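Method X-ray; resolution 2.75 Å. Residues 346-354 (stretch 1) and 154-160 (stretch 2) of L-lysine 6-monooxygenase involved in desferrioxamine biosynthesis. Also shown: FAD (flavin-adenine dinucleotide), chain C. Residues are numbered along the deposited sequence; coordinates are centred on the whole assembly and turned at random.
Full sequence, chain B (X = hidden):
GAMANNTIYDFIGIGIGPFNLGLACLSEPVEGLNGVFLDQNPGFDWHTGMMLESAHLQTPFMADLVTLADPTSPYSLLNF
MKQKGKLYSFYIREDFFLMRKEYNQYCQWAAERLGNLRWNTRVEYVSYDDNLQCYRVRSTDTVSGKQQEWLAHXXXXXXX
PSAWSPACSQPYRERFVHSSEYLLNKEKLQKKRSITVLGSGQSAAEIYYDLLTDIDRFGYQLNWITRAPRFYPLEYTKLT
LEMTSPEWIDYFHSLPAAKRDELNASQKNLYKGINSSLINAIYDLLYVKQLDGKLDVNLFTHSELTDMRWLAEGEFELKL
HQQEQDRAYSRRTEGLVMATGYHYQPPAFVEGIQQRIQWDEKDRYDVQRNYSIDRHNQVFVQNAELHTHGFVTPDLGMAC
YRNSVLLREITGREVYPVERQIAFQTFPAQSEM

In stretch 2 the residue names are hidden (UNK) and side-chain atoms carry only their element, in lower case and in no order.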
# COMPACT_ATOMS: atom_id res chain seq x y z
N PRO B 346 -23.53 33.08 13.34
CA PRO B 346 -24.97 32.91 13.14
C PRO B 346 -25.51 33.89 12.09
O PRO B 346 -25.23 35.08 12.20
CB PRO B 346 -25.55 33.20 14.53
CG PRO B 346 -24.54 34.09 15.18
CD PRO B 346 -23.23 33.57 14.70
N PRO B 347 -26.26 33.40 11.07
CA PRO B 347 -26.69 34.29 9.99
C PRO B 347 -27.63 35.41 10.41
O PRO B 347 -28.22 35.37 11.50
CB PRO B 347 -27.37 33.34 9.00
CG PRO B 347 -27.80 32.18 9.80
CD PRO B 347 -26.76 32.03 10.87
N ALA B 348 -27.75 36.41 9.54
CA ALA B 348 -28.48 37.62 9.86
C ALA B 348 -29.90 37.33 10.36
O ALA B 348 -30.32 37.90 11.37
CB ALA B 348 -28.53 38.53 8.65
N PHE B 349 -30.60 36.40 9.70
CA PHE B 349 -32.00 36.09 10.04
C PHE B 349 -32.27 35.61 11.47
O PHE B 349 -33.38 35.76 11.98
CB PHE B 349 -32.63 35.12 9.02
CG PHE B 349 -32.02 33.74 8.98
CD1 PHE B 349 -32.28 32.81 9.97
CD2 PHE B 349 -31.23 33.36 7.90
CE1 PHE B 349 -31.73 31.53 9.91
CE2 PHE B 349 -30.68 32.08 7.82
CZ PHE B 349 -30.93 31.17 8.83
N VAL B 350 -31.26 35.03 12.11
CA VAL B 350 -31.38 34.52 13.47
C VAL B 350 -31.65 35.63 14.52
O VAL B 350 -32.15 35.34 15.60
CB VAL B 350 -30.16 33.63 13.83
CG1 VAL B 350 -30.15 33.22 15.30
CG2 VAL B 350 -30.15 32.38 12.95
N GLU B 351 -31.34 36.89 14.19
CA GLU B 351 -31.72 38.05 15.03
C GLU B 351 -33.18 38.01 15.50
O GLU B 351 -33.48 38.32 16.65
CB GLU B 351 -31.52 39.39 14.30
CG GLU B 351 -30.11 39.98 14.38
CD GLU B 351 -30.07 41.51 14.15
OE1 GLU B 351 -31.10 42.18 14.39
OE2 GLU B 351 -29.01 42.04 13.76
N GLY B 352 -34.08 37.62 14.60
CA GLY B 352 -35.50 37.56 14.92
C GLY B 352 -35.95 36.49 15.91
O GLY B 352 -37.09 36.53 16.38
N ILE B 353 -35.08 35.52 16.22
CA ILE B 353 -35.40 34.51 17.22
C ILE B 353 -34.32 34.42 18.31
O ILE B 353 -34.13 33.38 18.91
CB ILE B 353 -35.67 33.13 16.55
CG1 ILE B 353 -34.47 32.63 15.74
CG2 ILE B 353 -36.89 33.22 15.65
CD1 ILE B 353 -34.63 31.19 15.27
N GLN B 354 -33.67 35.55 18.60
CA GLN B 354 -32.63 35.60 19.64
C GLN B 354 -33.16 35.18 21.01
O GLN B 354 -32.58 34.33 21.66
CB GLN B 354 -31.97 36.98 19.74
CG GLN B 354 -30.73 37.10 18.86
CD GLN B 354 -30.18 38.51 18.76
OE1 GLN B 354 -30.73 39.48 19.29
NE2 GLN B 354 -29.05 38.62 18.07
N UNK B 154 -40.86 23.39 13.06
CA UNK B 154 -39.45 23.20 13.33
C UNK B 154 -38.56 23.73 12.21
O UNK B 154 -38.90 23.65 11.03
n UNK B 154 -43.15 18.27 13.78
n UNK B 154 -41.02 19.11 13.95
c UNK B 154 -42.12 18.65 14.54
n UNK B 154 -42.20 18.56 15.87
c UNK B 154 -39.82 19.58 14.64
c UNK B 154 -39.88 21.07 14.70
c UNK B 154 -39.19 21.70 13.50
N UNK B 155 -37.40 24.24 12.59
CA UNK B 155 -36.36 24.66 11.65
C UNK B 155 -35.10 23.83 11.82
O UNK B 155 -34.76 23.43 12.93
c UNK B 155 -36.01 26.13 11.90
c UNK B 155 -37.67 27.22 10.43
c UNK B 155 -37.14 27.13 11.85
c UNK B 155 -36.66 28.47 12.36
N UNK B 156 -34.39 23.60 10.73
CA UNK B 156 -33.07 22.97 10.81
C UNK B 156 -32.13 23.82 9.96
O UNK B 156 -32.26 23.90 8.73
c UNK B 156 -31.83 20.96 9.80
c UNK B 156 -33.10 21.45 10.48
c UNK B 156 -34.31 21.07 9.65
N UNK B 157 -31.18 24.47 10.65
CA UNK B 157 -30.26 25.45 10.05
C UNK B 157 -28.99 24.78 9.53
O UNK B 157 -28.09 24.48 10.30
c UNK B 157 -29.92 26.53 11.08
c UNK B 157 -31.10 27.22 11.77
c UNK B 157 -32.07 27.82 10.77
c UNK B 157 -30.65 28.28 12.76
N UNK B 158 -28.93 24.53 8.23
CA UNK B 158 -27.76 23.97 7.57
C UNK B 158 -27.07 24.99 6.69
O UNK B 158 -26.66 24.67 5.58
N UNK B 159 -26.95 26.21 7.22
CA UNK B 159 -26.48 27.41 6.52
C UNK B 159 -25.01 27.27 6.11
O UNK B 159 -24.60 27.79 5.08
c UNK B 159 -25.60 29.75 7.31
c UNK B 159 -26.68 28.66 7.45
o UNK B 159 -27.95 29.25 7.16
N UNK B 160 -24.22 26.59 6.92
CA UNK B 160 -22.82 26.42 6.66
C UNK B 160 -21.98 27.59 7.12
O UNK B 160 -22.51 28.63 7.53
PA FAD C . -22.42 24.49 2.71
O1A FAD C . -21.80 24.27 1.34
O2A FAD C . -21.89 25.60 3.59
O5B FAD C . -23.99 24.71 2.44
C5B FAD C . -24.69 25.88 2.87
C4B FAD C . -25.73 26.35 1.86
O4B FAD C . -26.67 27.22 2.52
C3B FAD C . -25.12 27.16 0.72
O3B FAD C . -25.65 26.68 -0.52
C2B FAD C . -25.49 28.61 1.04
O2B FAD C . -25.67 29.43 -0.12
C1B FAD C . -26.80 28.45 1.78
N9A FAD C . -27.23 29.60 2.63
C8A FAD C . -26.52 30.26 3.57
N7A FAD C . -27.28 31.25 4.12
C5A FAD C . -28.49 31.22 3.53
C6A FAD C . -29.77 31.98 3.61
N6A FAD C . -29.92 33.01 4.48
N1A FAD C . -30.80 31.60 2.80
C2A FAD C . -30.68 30.58 1.92
N3A FAD C . -29.55 29.87 1.79
C4A FAD C . -28.45 30.13 2.54
N1 FAD C . -15.65 17.08 4.87
C2 FAD C . -15.57 15.74 4.71
O2 FAD C . -16.09 15.00 5.58
N3 FAD C . -14.96 15.18 3.64
C4 FAD C . -14.38 15.92 2.68
O4 FAD C . -13.82 15.38 1.71
C4X FAD C . -14.43 17.40 2.78
N5 FAD C . -13.88 18.20 1.85
C5X FAD C . -13.94 19.55 1.97
C6 FAD C . -13.35 20.32 0.98
C7 FAD C . -13.37 21.71 1.04
C7M FAD C . -12.72 22.53 -0.05
C8 FAD C . -14.04 22.38 2.20
C8M FAD C . -14.07 23.88 2.29
C9 FAD C . -14.63 21.61 3.20
C9A FAD C . -14.61 20.20 3.15
N10 FAD C . -15.21 19.37 4.16
C10 FAD C . -15.12 17.96 3.98
C1' FAD C . -15.92 19.89 5.36
C2' FAD C . -17.45 20.00 5.15
O2' FAD C . -17.96 18.79 4.56
C3' FAD C . -17.88 21.22 4.31
O3' FAD C . -17.47 22.44 4.95
C4' FAD C . -19.39 21.28 4.06
O4' FAD C . -19.64 22.01 2.85
C5' FAD C . -20.15 21.95 5.20
O5' FAD C . -21.51 21.52 5.18
P FAD C . -22.70 22.58 4.99
O1P FAD C . -24.00 21.81 4.93
O2P FAD C . -22.46 23.58 6.08
O3P FAD C . -22.28 23.06 3.49

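Position 154 carries seven side-chain atoms: a run of three carbons, a nitrogen, and then a carbon bearing two further nitrogens. Nothing of stretch 1 is in reach of them. This terminal guanidinium group identifies Arg 154. Its NE is hydrogen-bonded elsewhere in the structure, and the residue touches a crystal neighbour.

At position 155 there are four carbons and no heteroatom, with the fork at the second carbon; one end of the fork lies 4.5 Å from CD1 of Ile 353. A fork one atom beyond CB makes this Leu 155, in the m,t rotamer. Its CA-to-CB bond points toward stretch 1, and the atom near Ile 353 is CD1, in a loose apolar contact between two buried side chains.

Position 156 has three carbons, one of which carries the other two. The branch falls directly at CB, as expected for Val 156; chi1, at 23°, lies between the usual wells. Along the strand this side chain falls between two neighbours that point toward stretch 1, yet it remains out of reach of that segment and makes no contact with it.

The pattern of four carbons forked at the second returns at position 157, and one end of the fork lies 3.8 Å from CE1 of Phe 349. The residue is Leu 157, again m,t. The atom near the ring is CD2, which meets the edge of Phe 349 close to the ring plane, while CD1 lies 4.1 Å from CG2 of Val 350. Both methyl groups are therefore used, and this residue has the largest area covered by stretch 1 of any in stretch 2.

Position 158 shows no side-chain atoms at all, so it is Gly 158. It makes no contact with stretch 1, but its carbonyl O is 3.6 Å from C5B of FAD.

Position 159 has one carbon carrying an oxygen and a second carbon. The side-chain oxygen lies 3.9 Å from CG of Pro 347 and also 3.9 Å from CZ of Phe 349. This is the branched hydroxyl side chain of Thr 159, and its OG1 is too far from these carbons for anything beyond van der Waals packing. The backbone O comes within 2.9 Å of FAD C5B.

Position 160 again lacks a side chain. With phi/psi of 83/166, a CB would be jammed against the carbonyl O of the preceding residue and would lie 1.8 Å from FAD O2A; this is Gly 160, whose CA is 2.9 Å from FAD O2P.

The contact is small, burying 230 Å² in total, and no hydrogen bond crosses it. In stretch 1, a 3-10 segment is held by successive backbone bonds, among them Val 350 N to Pro 347 O (3.1 Å) and Gly 352 N to Phe 349 O (3.3 Å). It presents Phe 349 and Val 350 to the strand and the loop that follows. The Phe 349 ring links protein and cofactor: its edge meets Leu 157 and Thr 159, and its CE2 is 3.5 Å from FAD N6A.

Stretch 2, residues 154-160: RLVLGTG
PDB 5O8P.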